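Side-chain contact in glutaredoxin related protein (Sulfolobus solfataricus, PDB 4MNN), which probably acts as a thiol-disulfide oxidoreductase of the glutaredoxin family, making or exchanging protein disulfide bonds through a redox-active cysteine pair: residues L78-I81 with V86-D89. Sequence-based numbering, arbitrary orientation.
Sequences LVRI and VNLD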
loop_
_atom_site.group_PDB
_atom_site.type_symbol
_atom_site.label_atom_id
_atom_site.label_comp_id
_atom_site.label_asym_id
_atom_site.label_seq_id
_atom_site.Cartn_x
_atom_site.Cartn_y
_atom_site.Cartn_z
ATOM N N LEU A 78 -4.092 0.712 -7.422
ATOM C CA LEU A 78 -3.395 0.948 -8.689
ATOM C C LEU A 78 -4.321 1.654 -9.693
ATOM O O LEU A 78 -3.924 2.598 -10.390
ATOM C CB LEU A 78 -2.951 -0.396 -9.272
ATOM C CG LEU A 78 -1.499 -0.881 -9.019
ATOM C CD1 LEU A 78 -0.892 -0.300 -7.809
ATOM C CD2 LEU A 78 -1.454 -2.404 -9.032
ATOM N N VAL A 79 -5.544 1.153 -9.790
ATOM C CA VAL A 79 -6.503 1.737 -10.727
ATOM C C VAL A 79 -6.848 3.173 -10.331
ATOM O O VAL A 79 -6.905 4.054 -11.182
ATOM C CB VAL A 79 -7.780 0.870 -10.765
ATOM C CG1 VAL A 79 -8.865 1.533 -11.660
ATOM C CG2 VAL A 79 -7.417 -0.536 -11.254
ATOM N N ARG A 80 -7.087 3.414 -9.040
ATOM C CA ARG A 80 -7.446 4.764 -8.590
ATOM C C ARG A 80 -6.320 5.755 -8.848
ATOM O O ARG A 80 -6.553 6.861 -9.340
ATOM C CB ARG A 80 -7.807 4.770 -7.097
ATOM C CG ARG A 80 -9.070 4.010 -6.713
ATOM C CD ARG A 80 -9.733 4.654 -5.459
ATOM N NE ARG A 80 -11.030 4.035 -5.217
ATOM C CZ ARG A 80 -11.235 3.012 -4.391
ATOM N NH1 ARG A 80 -10.218 2.489 -3.695
ATOM N NH2 ARG A 80 -12.450 2.471 -4.306
ATOM N N ILE A 81 -5.094 5.347 -8.530
ATOM C CA ILE A 81 -3.950 6.212 -8.741
ATOM C C ILE A 81 -3.737 6.466 -10.257
ATOM O O ILE A 81 -3.498 7.606 -10.672
ATOM C CB ILE A 81 -2.681 5.583 -8.105
ATOM C CG1 ILE A 81 -2.786 5.660 -6.583
ATOM C CG2 ILE A 81 -1.408 6.322 -8.543
ATOM C CD1 ILE A 81 -1.828 4.693 -5.871
ATOM N N VAL A 86 -10.446 9.495 -6.577
ATOM C CA VAL A 86 -10.534 9.138 -5.168
ATOM C C VAL A 86 -12.027 8.996 -4.845
ATOM O O VAL A 86 -12.862 9.724 -5.391
ATOM C CB VAL A 86 -9.852 10.231 -4.308
ATOM C CG1 VAL A 86 -10.529 10.355 -2.955
ATOM C CG2 VAL A 86 -8.347 9.874 -4.132
ATOM N N ASN A 87 -12.376 8.054 -3.981
ATOM C CA ASN A 87 -13.780 7.877 -3.658
ATOM C C ASN A 87 -14.179 8.309 -2.239
ATOM O O ASN A 87 -15.317 8.095 -1.824
ATOM C CB ASN A 87 -14.195 6.429 -3.947
ATOM C CG ASN A 87 -14.121 6.099 -5.452
ATOM O OD1 ASN A 87 -14.818 6.723 -6.271
ATOM N ND2 ASN A 87 -13.266 5.140 -5.820
ATOM N N LEU A 88 -13.252 8.912 -1.495
ATOM C CA LEU A 88 -13.589 9.399 -0.157
ATOM C C LEU A 88 -14.506 10.627 -0.368
ATOM O O LEU A 88 -14.403 11.316 -1.390
ATOM C CB LEU A 88 -12.314 9.805 0.590
ATOM C CG LEU A 88 -11.336 8.654 0.832
ATOM C CD1 LEU A 88 -10.148 9.156 1.596
ATOM C CD2 LEU A 88 -12.011 7.559 1.609
ATOM N N ASP A 89 -15.394 10.915 0.579
ATOM C CA ASP A 89 -16.298 12.060 0.410
ATOM C C ASP A 89 -15.552 13.383 0.644
ATOM O O ASP A 89 -14.431 13.381 1.157
ATOM C CB ASP A 89 -17.512 11.936 1.352
ATOM C CG ASP A 89 -17.141 12.083 2.821
ATOM O OD1 ASP A 89 -17.459 11.150 3.590
ATOM O OD2 ASP A 89 -16.540 13.123 3.219
#
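R80, near the end of helix 71-83, and N87, in the loop that follows, are the two side chains that meet here. The amide end of N87 arrives at the edge of the guanidinium, near its plane, on the side of NE and NH2. As modelled, ND2 of N87 lies 2.6 Å from NE of R80 and 3.2 Å from NH2 of R80. The amide's O and N are probably interchanged as built; with them swapped, its oxygen would face these two nitrogens and might accept a hydrogen bond. The amide and guanidinium planes stand 79° apart, too steep for stacking, and the side chains cross at about a right angle.

R80 reaches the loop because its chain is extended from CG to NE, with CG anti to the carbonyl carbon (chi1 -66°). A long arginine suits this place: one edge of its guanidinium meets the loop while NH1 forms a salt bridge with E119 of helix 114-127. Were this arginine cut back to an alanine, the E119 carboxylate would probably lose its salt-bridge mate and the N87 amide would be freer to turn. N87, short and polar, suits an exposed loop position, and it also touches Q123 of helix 114-127. Farther along, D89 is the N-cap of helix 90-96, its OD2 accepting a hydrogen bond from the backbone N of E92. The arrangement is a surface contact in a two-unit thioredoxin-fold protein, where the chain leaves a sheet-packed helix and crosses toward the second thioredoxin-like unit.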